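Local coordinates for guanosine 5'-monophosphate Reductase (Trypanosoma brucei brucei, PDB 6LK4), which probably reduces GMP to IMP with NADPH and is regulated allosterically through CBS domains that bind guanine nucleotides such as GTP, at residues S96-S101 against Y205-S210; V127-V132 against L142-R147; A233-K238 against I269-R274. All coordinates share one frame; numbering follows the deposited sequence.

Interaction 1 of 3, residues S96-S101 against Y205-S210; sequences SFLIES and YLVTLS. With GTP (guanosine-5'-triphosphate), chain B.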
loop_
_atom_site.group_PDB
_atom_site.type_symbol
_atom_site.label_atom_id
_atom_site.label_comp_id
_atom_site.label_asym_id
_atom_site.label_seq_id
_atom_site.Cartn_x
_atom_site.Cartn_y
_atom_site.Cartn_z
ATOM N N SER A 96 -13.630 -30.660 42.194
ATOM C CA SER A 96 -14.206 -31.954 42.537
ATOM C C SER A 96 -15.195 -31.734 43.665
ATOM O O SER A 96 -15.336 -30.624 44.178
ATOM C CB SER A 96 -13.125 -32.953 42.952
ATOM O OG SER A 96 -13.697 -34.198 43.311
ATOM N N PHE A 97 -15.879 -32.792 44.059
ATOM C CA PHE A 97 -16.611 -32.734 45.322
ATOM C C PHE A 97 -15.722 -33.272 46.442
ATOM O O PHE A 97 -15.278 -32.518 47.312
ATOM C CB PHE A 97 -17.931 -33.489 45.225
ATOM C CG PHE A 97 -18.736 -33.382 46.460
ATOM C CD1 PHE A 97 -19.105 -32.129 46.939
ATOM C CD2 PHE A 97 -19.076 -34.507 47.188
ATOM C CE1 PHE A 97 -19.839 -31.997 48.106
ATOM C CE2 PHE A 97 -19.811 -34.382 48.353
ATOM C CZ PHE A 97 -20.196 -33.124 48.812
ATOM N N LEU A 98 -15.447 -34.567 46.432
ATOM C CA LEU A 98 -14.456 -35.140 47.329
ATOM C C LEU A 98 -13.109 -35.148 46.629
ATOM O O LEU A 98 -12.932 -35.836 45.622
ATOM C CB LEU A 98 -14.834 -36.559 47.743
ATOM C CG LEU A 98 -16.213 -36.730 48.360
ATOM C CD1 LEU A 98 -16.342 -38.106 48.948
ATOM C CD2 LEU A 98 -16.428 -35.691 49.413
ATOM N N ILE A 99 -12.163 -34.376 47.146
ATOM C CA ILE A 99 -10.809 -34.398 46.607
ATOM C C ILE A 99 -10.143 -35.672 47.101
ATOM O O ILE A 99 -9.934 -35.847 48.303
ATOM C CB ILE A 99 -10.008 -33.161 47.020
ATOM C CG1 ILE A 99 -10.749 -31.888 46.614
ATOM C CG2 ILE A 99 -8.623 -33.213 46.395
ATOM C CD1 ILE A 99 -10.329 -30.674 47.398
ATOM N N GLU A 100 -9.833 -36.578 46.182
ATOM C CA GLU A 100 -9.018 -37.727 46.541
ATOM C C GLU A 100 -7.573 -37.282 46.722
ATOM O O GLU A 100 -7.089 -36.384 46.019
ATOM C CB GLU A 100 -9.107 -38.810 45.470
ATOM C CG GLU A 100 -10.436 -39.540 45.424
ATOM C CD GLU A 100 -10.384 -40.737 44.501
ATOM O OE1 GLU A 100 -9.262 -41.112 44.099
ATOM O OE2 GLU A 100 -11.455 -41.293 44.172
ATOM N N SER A 101 -6.891 -37.902 47.674
ATOM C CA SER A 101 -5.466 -37.659 47.901
ATOM C C SER A 101 -5.148 -36.167 47.991
ATOM O O SER A 101 -4.407 -35.632 47.157
ATOM C CB SER A 101 -4.656 -38.325 46.798
ATOM N N TYR A 205 -10.322 -37.587 52.570
ATOM C CA TYR A 205 -10.732 -36.661 51.522
ATOM C C TYR A 205 -10.735 -35.244 52.063
ATOM O O TYR A 205 -10.588 -35.006 53.267
ATOM C CB TYR A 205 -12.138 -36.964 50.971
ATOM C CG TYR A 205 -12.337 -38.369 50.477
ATOM C CD1 TYR A 205 -12.006 -38.718 49.177
ATOM C CD2 TYR A 205 -12.896 -39.342 51.299
ATOM C CE1 TYR A 205 -12.213 -40.002 48.713
ATOM C CE2 TYR A 205 -13.107 -40.627 50.842
ATOM C CZ TYR A 205 -12.761 -40.955 49.550
ATOM O OH TYR A 205 -12.954 -42.237 49.090
ATOM N N LEU A 206 -10.944 -34.298 51.146
ATOM C CA LEU A 206 -11.106 -32.889 51.473
ATOM C C LEU A 206 -12.286 -32.351 50.678
ATOM O O LEU A 206 -12.403 -32.626 49.479
ATOM C CB LEU A 206 -9.831 -32.080 51.161
ATOM C CG LEU A 206 -9.992 -30.565 51.393
ATOM C CD1 LEU A 206 -10.401 -30.291 52.853
ATOM C CD2 LEU A 206 -8.752 -29.747 51.020
ATOM N N VAL A 207 -13.155 -31.598 51.342
ATOM C CA VAL A 207 -14.202 -30.843 50.678
ATOM C C VAL A 207 -13.939 -29.372 50.954
ATOM O O VAL A 207 -13.725 -28.990 52.107
ATOM C CB VAL A 207 -15.597 -31.270 51.157
ATOM C CG1 VAL A 207 -16.677 -30.662 50.272
ATOM C CG2 VAL A 207 -15.690 -32.789 51.152
ATOM N N THR A 208 -13.916 -28.557 49.898
ATOM C CA THR A 208 -13.568 -27.154 50.021
ATOM C C THR A 208 -14.786 -26.305 49.736
ATOM O O THR A 208 -15.611 -26.656 48.895
ATOM C CB THR A 208 -12.437 -26.727 49.057
ATOM O OG1 THR A 208 -12.951 -26.569 47.724
ATOM C CG2 THR A 208 -11.320 -27.741 49.046
ATOM N N LEU A 209 -14.861 -25.158 50.420
ATOM C CA LEU A 209 -15.922 -24.200 50.148
ATOM C C LEU A 209 -15.892 -23.765 48.689
ATOM O O LEU A 209 -16.940 -23.571 48.064
ATOM C CB LEU A 209 -15.791 -22.995 51.081
ATOM C CG LEU A 209 -16.766 -21.864 50.748
ATOM C CD1 LEU A 209 -18.181 -22.277 51.095
ATOM C CD2 LEU A 209 -16.409 -20.605 51.470
ATOM N N SER A 210 -14.696 -23.641 48.122
ATOM C CA SER A 210 -14.573 -23.267 46.714
ATOM C C SER A 210 -15.351 -24.223 45.808
ATOM O O SER A 210 -16.065 -23.787 44.897
ATOM C CB SER A 210 -13.093 -23.223 46.330
ATOM O OG SER A 210 -12.906 -23.206 44.923
HETATM O O3B GTP B . -8.667 -20.489 42.729
HETATM P PB GTP B . -9.848 -21.305 43.454
HETATM O O1B GTP B . -10.765 -21.935 42.422
HETATM O O2B GTP B . -10.628 -20.392 44.382
HETATM O O3A GTP B . -9.035 -22.422 44.283
HETATM P PA GTP B . -8.754 -22.377 45.871
HETATM O O1A GTP B . -9.552 -21.329 46.611
HETATM O O2A GTP B . -7.278 -22.229 46.078
HETATM O "O5'" GTP B . -9.256 -23.817 46.383
HETATM C "C5'" GTP B . -8.638 -24.997 45.942
HETATM C "C4'" GTP B . -9.282 -25.547 44.671
HETATM O "O4'" GTP B . -8.340 -26.441 44.110
HETATM C "C3'" GTP B . -10.556 -26.346 44.888
HETATM O "O3'" GTP B . -11.400 -26.159 43.768
HETATM C "C2'" GTP B . -10.078 -27.780 44.909
HETATM O "O2'" GTP B . -11.015 -28.729 44.453
HETATM C "C1'" GTP B . -8.867 -27.739 44.002
HETATM N N9 GTP B . -7.924 -28.721 44.526
HETATM C C8 GTP B . -7.433 -29.793 43.843
HETATM N N7 GTP B . -6.620 -30.478 44.672
HETATM C C5 GTP B . -6.599 -29.850 45.872
HETATM C C6 GTP B . -5.932 -30.133 47.053
HETATM O O6 GTP B . -5.197 -31.132 47.094
HETATM N N1 GTP B . -6.090 -29.302 48.151
HETATM C C2 GTP B . -6.906 -28.195 48.053
HETATM N N2 GTP B . -7.072 -27.381 49.096
HETATM N N3 GTP B . -7.560 -27.921 46.866
HETATM C C4 GTP B . -7.413 -28.738 45.795
#
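Leu98 and Tyr205 both set CG beside their backbone N and opposite the carbonyl carbon (chi1 -55° and -54°), which lets the leucine's CD1 settle 4.2 Å from the centroid of the tyrosine ring, almost straight above one face, as a CH-pi contact. Glu100 meets the same ring in its plane, its CG 3.8 Å from Tyr205 CE1. A flat aromatic suits this place because it takes a methyl on its face and a methylene at its edge, while the glutamate's carboxylate goes on to a salt bridge with Arg226. The other branch of Leu98, CD2, packs against Val207 CG2 at 3.5 Å. Between the backbones a nearly straight bond from Ile99 N to Leu206 O (2.9 Å, 168°) lies in the carbonyl plane; with a weak return bond from Leu206 N to Ile99 O, it attaches the short, weakly bonded strand 99-100 to strand 203-208 of the CBS-pair (Bateman) module. Ile99 packs on one face of the guanine, its CG2 3.8 Å from GTP N7, and its CD1 touches Thr208 CG2 at 3.5 Å. Leu206 CD2, 3.5 Å from GTP N2, extends that apolar surface. Thr208 N-caps helix 209-216 through OG1, which accepts from Asp211 N.

Interaction 2 of 3, residues V127-V132 against L142-R147; sequences VGCLLV and LGIITR. With GTP (guanosine-5'-triphosphate), chain B.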
loop_
_atom_site.group_PDB
_atom_site.type_symbol
_atom_site.label_atom_id
_atom_site.label_comp_id
_atom_site.label_asym_id
_atom_site.label_seq_id
_atom_site.Cartn_x
_atom_site.Cartn_y
_atom_site.Cartn_z
ATOM N N VAL A 127 -3.223 -25.134 44.888
ATOM C CA VAL A 127 -4.321 -25.589 45.727
ATOM C C VAL A 127 -4.528 -24.583 46.853
ATOM O O VAL A 127 -3.645 -23.787 47.188
ATOM C CB VAL A 127 -4.070 -26.999 46.290
ATOM C CG1 VAL A 127 -3.801 -27.989 45.149
ATOM C CG2 VAL A 127 -2.914 -26.970 47.261
ATOM N N GLY A 128 -5.731 -24.627 47.438
ATOM C CA GLY A 128 -6.134 -23.631 48.413
ATOM C C GLY A 128 -5.687 -23.887 49.832
ATOM O O GLY A 128 -5.733 -22.973 50.656
ATOM N N CYS A 129 -5.260 -25.095 50.155
ATOM C CA CYS A 129 -4.769 -25.316 51.502
ATOM C C CYS A 129 -3.895 -26.554 51.482
ATOM O O CYS A 129 -3.910 -27.332 50.531
ATOM C CB CYS A 129 -5.916 -25.477 52.499
ATOM S SG CYS A 129 -6.560 -27.137 52.497
ATOM N N LEU A 130 -3.128 -26.724 52.537
ATOM C CA LEU A 130 -2.379 -27.943 52.768
ATOM C C LEU A 130 -2.849 -28.533 54.082
ATOM O O LEU A 130 -3.044 -27.802 55.067
ATOM C CB LEU A 130 -0.872 -27.693 52.829
ATOM C CG LEU A 130 -0.232 -27.162 51.552
ATOM C CD1 LEU A 130 1.213 -26.809 51.820
ATOM C CD2 LEU A 130 -0.345 -28.187 50.428
ATOM N N LEU A 131 -3.065 -29.845 54.089
ATOM C CA LEU A 131 -3.444 -30.522 55.316
ATOM C C LEU A 131 -2.179 -31.009 56.008
ATOM O O LEU A 131 -1.341 -31.677 55.395
ATOM C CB LEU A 131 -4.418 -31.662 55.027
ATOM C CG LEU A 131 -5.696 -31.009 54.498
ATOM C CD1 LEU A 131 -6.556 -31.991 53.753
ATOM C CD2 LEU A 131 -6.471 -30.328 55.624
ATOM N N VAL A 132 -2.024 -30.625 57.268
ATOM C CA VAL A 132 -0.850 -30.988 58.048
ATOM C C VAL A 132 -1.139 -32.325 58.711
ATOM O O VAL A 132 -2.074 -32.440 59.511
ATOM C CB VAL A 132 -0.511 -29.906 59.087
ATOM C CG1 VAL A 132 0.900 -30.097 59.597
ATOM C CG2 VAL A 132 -0.670 -28.526 58.475
ATOM N N LEU A 142 -3.305 -33.375 61.657
ATOM C CA LEU A 142 -2.998 -32.512 62.801
ATOM C C LEU A 142 -3.478 -31.075 62.642
ATOM O O LEU A 142 -3.611 -30.370 63.647
ATOM C CB LEU A 142 -1.487 -32.481 63.073
ATOM C CG LEU A 142 -0.824 -33.861 63.070
ATOM C CD1 LEU A 142 0.605 -33.780 62.583
ATOM C CD2 LEU A 142 -0.886 -34.494 64.433
ATOM N N GLY A 143 -3.714 -30.610 61.422
ATOM C CA GLY A 143 -4.112 -29.236 61.228
ATOM C C GLY A 143 -4.046 -28.858 59.764
ATOM O O GLY A 143 -3.808 -29.696 58.890
ATOM N N ILE A 144 -4.245 -27.568 59.518
ATOM C CA ILE A 144 -4.444 -27.055 58.174
ATOM C C ILE A 144 -3.691 -25.740 58.037
ATOM O O ILE A 144 -3.562 -24.970 58.993
ATOM C CB ILE A 144 -5.949 -26.870 57.860
ATOM C CG1 ILE A 144 -6.147 -26.504 56.383
ATOM C CG2 ILE A 144 -6.580 -25.847 58.802
ATOM C CD1 ILE A 144 -7.574 -26.214 56.000
ATOM N N ILE A 145 -3.197 -25.479 56.833
ATOM C CA ILE A 145 -2.409 -24.285 56.583
ATOM C C ILE A 145 -2.799 -23.718 55.221
ATOM O O ILE A 145 -2.898 -24.452 54.231
ATOM C CB ILE A 145 -0.903 -24.605 56.696
ATOM C CG1 ILE A 145 -0.143 -23.421 57.289
ATOM C CG2 ILE A 145 -0.297 -25.039 55.385
ATOM C CD1 ILE A 145 1.275 -23.760 57.632
ATOM N N THR A 146 -3.081 -22.422 55.184
ATOM C CA THR A 146 -3.461 -21.724 53.968
ATOM C C THR A 146 -2.518 -20.548 53.738
ATOM O O THR A 146 -1.724 -20.177 54.609
ATOM C CB THR A 146 -4.912 -21.235 54.056
ATOM O OG1 THR A 146 -5.051 -20.382 55.195
ATOM C CG2 THR A 146 -5.850 -22.399 54.234
ATOM N N ARG A 147 -2.612 -19.949 52.546
ATOM C CA ARG A 147 -1.830 -18.748 52.262
ATOM C C ARG A 147 -2.043 -17.696 53.338
ATOM O O ARG A 147 -1.091 -17.042 53.774
ATOM C CB ARG A 147 -2.193 -18.175 50.897
ATOM C CG ARG A 147 -1.658 -18.964 49.725
ATOM C CD ARG A 147 -2.358 -18.566 48.423
ATOM N NE ARG A 147 -1.871 -19.352 47.297
ATOM C CZ ARG A 147 -2.173 -20.629 47.095
ATOM N NH1 ARG A 147 -2.986 -21.267 47.938
ATOM N NH2 ARG A 147 -1.664 -21.274 46.050
HETATM O O3B GTP B . -8.667 -20.489 42.729
HETATM P PB GTP B . -9.848 -21.305 43.454
HETATM O O1B GTP B . -10.765 -21.935 42.422
HETATM O O2B GTP B . -10.628 -20.392 44.382
HETATM O O3A GTP B . -9.035 -22.422 44.283
HETATM P PA GTP B . -8.754 -22.377 45.871
HETATM O O1A GTP B . -9.552 -21.329 46.611
HETATM O O2A GTP B . -7.278 -22.229 46.078
HETATM O "O5'" GTP B . -9.256 -23.817 46.383
HETATM C "C5'" GTP B . -8.638 -24.997 45.942
HETATM C "C4'" GTP B . -9.282 -25.547 44.671
HETATM O "O4'" GTP B . -8.340 -26.441 44.110
HETATM C "C3'" GTP B . -10.556 -26.346 44.888
HETATM O "O3'" GTP B . -11.400 -26.159 43.768
HETATM C "C2'" GTP B . -10.078 -27.780 44.909
HETATM O "O2'" GTP B . -11.015 -28.729 44.453
HETATM C "C1'" GTP B . -8.867 -27.739 44.002
HETATM N N9 GTP B . -7.924 -28.721 44.526
HETATM C C8 GTP B . -7.433 -29.793 43.843
HETATM N N7 GTP B . -6.620 -30.478 44.672
HETATM C C5 GTP B . -6.599 -29.850 45.872
HETATM C C6 GTP B . -5.932 -30.133 47.053
HETATM O O6 GTP B . -5.197 -31.132 47.094
HETATM N N1 GTP B . -6.090 -29.302 48.151
HETATM C C2 GTP B . -6.906 -28.195 48.053
HETATM N N2 GTP B . -7.072 -27.381 49.096
HETATM N N3 GTP B . -7.560 -27.921 46.866
HETATM C C4 GTP B . -7.413 -28.738 45.795
#
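Strands 130-132 and 142-145 form an antiparallel hairpin, their axes 4.5 Å apart at 156°, with Leu130-Ile145 and Val132-Gly143 as hydrogen-bonded pairs and Leu131-Ile144 as the non-hydrogen-bonded pair between them. A classic beta bulge sits at the end of the hairpin remote from GTP: Val132 O is gripped by both Leu142 N (2.6 Å) and Gly143 N (3.1 Å). Val132 lays CG2 3.4 Å from Gly143 O, and the glycine suits the bulge through its nearly fully extended backbone. On the face of Leu131, that leucine's CD2 meets Ile144 CG1 at 3.9 Å, and Ile144, extended with CG1 anti to the backbone N (chi1 -173°), carries CD1 on to Cys129 SG. The same sulfur weakly accepts a hydrogen bond from the guanine amino group, GTP N2, while Val127 CG1 rests 3.4 Å from C5 of the base. Gly128 brings its bare CA to 3.0 Å from GTP O2A, where a side chain would collide with O5' of the nucleotide. The extended arm of Arg147 offers NH1 to Val127 O (2.7 Å, 168°), nearly in the guanidinium plane; NH2 also bonds Leu118 O, so one guanidinium joins the carbonyls of Val127 and Leu118. Strands 104-105 and 164-165 flank the hairpin within its sheet; helix 159-162 packs on Val132 and Ile145, whereas strands 193-197 and 203-208 meet Cys129 and Leu131.

Interaction 3 of 3, residues A233-K238 against I269-R274; sequences AAVGVK and INMVKR
Met271 reaches from helix 266-276 to the loop that follows strand 232-235, and its side chain carries most of this contact with Val235, Gly236 and Val237. Its CB lies against one branch of Val237, with CG1 3.5 Å away. The next atom, CG, stands anti to the backbone N (chi1 -172°), a setting that sends the chain off the helix towards the loop; there it touches the same valine methyl at 3.8 Å and Gly236 O at 3.6 Å. A bend at chi2 (54°) swings the sulfur aside, SD passing 4.1 Å from Gly236 O, and the last bond then carries CE back along the loop. At the tip, CE comes closer to that carbonyl oxygen, 3.3 Å, and also meets Val235 CG2 at 4.2 Å. An unbranched, flexible thioether suits this path, since it can bend at one torsion and still present carbon from Val237 to Val235. Gly236 meets the methionine through its carbonyl oxygen alone. Arg274, one helical turn on, lies at the margin of the contact: the edge of its guanidinium faces Val237 O, with NH2 4.0 Å away, too far for a hydrogen bond, and Asn270 O lies over one face, toward its rim. The family's catalytic domain is a TIM barrel, and strand 232-235 is third of its eight parallel strands. Helix 266-276 follows the neighbouring strand 255-259, whose Val258 touches Val235, Val237 and Met271 alike. Val237, in the loop just past the C-terminal end of strand 232-235, also packs on Ile260, which probably belongs to the NAD(+) site. Helix 239-251 joins in through Asp241 against Met271 and Met242 against Arg274, and helix 294-303 meets Ile269 and Val272.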
loop_
_atom_site.group_PDB
_atom_site.type_symbol
_atom_site.label_atom_id
_atom_site.label_comp_id
_atom_site.label_asym_id
_atom_site.label_seq_id
_atom_site.Cartn_x
_atom_site.Cartn_y
_atom_site.Cartn_z
ATOM N N ALA A 233 -10.048 -37.247 25.205
ATOM C CA ALA A 233 -8.686 -37.289 24.686
ATOM C C ALA A 233 -8.660 -38.072 23.374
ATOM O O ALA A 233 -9.429 -39.024 23.181
ATOM C CB ALA A 233 -7.715 -37.919 25.705
ATOM N N ALA A 234 -7.761 -37.675 22.476
ATOM C CA ALA A 234 -7.651 -38.298 21.167
ATOM C C ALA A 234 -6.552 -39.360 21.159
ATOM O O ALA A 234 -5.562 -39.260 21.891
ATOM C CB ALA A 234 -7.371 -37.244 20.096
ATOM N N VAL A 235 -6.746 -40.391 20.332
ATOM C CA VAL A 235 -5.727 -41.397 20.065
ATOM C C VAL A 235 -5.625 -41.558 18.557
ATOM O O VAL A 235 -6.532 -41.189 17.808
ATOM C CB VAL A 235 -6.033 -42.770 20.707
ATOM C CG1 VAL A 235 -5.988 -42.692 22.222
ATOM C CG2 VAL A 235 -7.379 -43.285 20.218
ATOM N N GLY A 236 -4.506 -42.119 18.119
ATOM C CA GLY A 236 -4.321 -42.486 16.735
ATOM C C GLY A 236 -4.791 -43.896 16.498
ATOM O O GLY A 236 -5.662 -44.412 17.202
ATOM N N VAL A 237 -4.193 -44.549 15.502
ATOM C CA VAL A 237 -4.531 -45.927 15.174
ATOM C C VAL A 237 -3.318 -46.843 15.152
ATOM O O VAL A 237 -3.457 -48.018 14.804
ATOM C CB VAL A 237 -5.275 -46.021 13.825
ATOM C CG1 VAL A 237 -6.686 -45.524 13.968
ATOM C CG2 VAL A 237 -4.518 -45.256 12.759
ATOM N N LYS A 238 -2.127 -46.344 15.476
ATOM C CA LYS A 238 -0.947 -47.190 15.424
ATOM C C LYS A 238 -0.951 -48.145 16.621
ATOM O O LYS A 238 -1.722 -47.983 17.575
ATOM C CB LYS A 238 0.315 -46.331 15.371
ATOM N N ILE A 269 -11.295 -48.441 11.459
ATOM C CA ILE A 269 -12.317 -49.385 11.897
ATOM C C ILE A 269 -11.735 -50.364 12.906
ATOM O O ILE A 269 -12.281 -50.558 14.000
ATOM C CB ILE A 269 -12.912 -50.120 10.687
ATOM C CG1 ILE A 269 -13.702 -49.143 9.805
ATOM C CG2 ILE A 269 -13.803 -51.218 11.136
ATOM C CD1 ILE A 269 -13.572 -49.390 8.309
ATOM N N ASN A 270 -10.595 -50.967 12.562
ATOM C CA ASN A 270 -9.976 -51.944 13.446
ATOM C C ASN A 270 -9.616 -51.319 14.780
ATOM O O ASN A 270 -9.770 -51.952 15.830
ATOM C CB ASN A 270 -8.732 -52.528 12.791
ATOM C CG ASN A 270 -9.051 -53.379 11.586
ATOM O OD1 ASN A 270 -10.147 -53.924 11.457
ATOM N ND2 ASN A 270 -8.082 -53.501 10.691
ATOM N N MET A 271 -9.146 -50.074 14.767
ATOM C CA MET A 271 -8.890 -49.403 16.030
ATOM C C MET A 271 -10.160 -49.322 16.859
ATOM O O MET A 271 -10.134 -49.578 18.068
ATOM C CB MET A 271 -8.312 -48.011 15.795
ATOM C CG MET A 271 -7.837 -47.315 17.079
ATOM S SD MET A 271 -6.655 -48.334 18.002
ATOM C CE MET A 271 -5.951 -47.131 19.120
ATOM N N VAL A 272 -11.290 -49.005 16.222
ATOM C CA VAL A 272 -12.537 -48.889 16.972
ATOM C C VAL A 272 -12.913 -50.236 17.570
ATOM O O VAL A 272 -13.211 -50.336 18.768
ATOM C CB VAL A 272 -13.665 -48.334 16.086
ATOM C CG1 VAL A 272 -14.988 -48.372 16.846
ATOM C CG2 VAL A 272 -13.364 -46.937 15.692
ATOM N N LYS A 273 -12.907 -51.291 16.735
ATOM C CA LYS A 273 -13.107 -52.655 17.216
ATOM C C LYS A 273 -12.159 -52.982 18.367
ATOM O O LYS A 273 -12.560 -53.602 19.363
ATOM C CB LYS A 273 -12.905 -53.654 16.071
ATOM C CG LYS A 273 -14.026 -53.709 15.023
ATOM C CD LYS A 273 -13.604 -54.533 13.798
ATOM C CE LYS A 273 -14.748 -54.708 12.793
ATOM N N ARG A 274 -10.899 -52.563 18.261
ATOM C CA ARG A 274 -9.964 -52.874 19.330
ATOM C C ARG A 274 -10.358 -52.157 20.615
ATOM O O ARG A 274 -10.482 -52.786 21.671
ATOM C CB ARG A 274 -8.541 -52.522 18.911
ATOM C CG ARG A 274 -7.487 -53.181 19.761
ATOM C CD ARG A 274 -6.239 -53.501 18.955
ATOM N NE ARG A 274 -5.841 -52.359 18.140
ATOM C CZ ARG A 274 -5.819 -52.342 16.808
ATOM N NH1 ARG A 274 -6.157 -53.430 16.107
ATOM N NH2 ARG A 274 -5.451 -51.223 16.186
#

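Interactions 1 and 2 belong to one nucleotide site. Their centres are 13 Å apart, and they touch directly where Leu206 CD2 packs 3.7 Å from Cys129 SG, beside the amino group of the guanine. Along the chain the hairpin of interaction 2 is nested inside the loop closed by 96-101 and 205-210. Ile99 and Leu206 of interaction 1 lie on one face of the guanine and Val127 of interaction 2 on the other, with Arg93, Arg103 and Asp211 adding hydrogen bonds to GTP. Interaction 3 lies in the catalytic barrel, its centre about 34 Å from that of interaction 1 and 43 Å from that of interaction 2; the nearest atoms are about 19 Å and 22 Å apart, respectively.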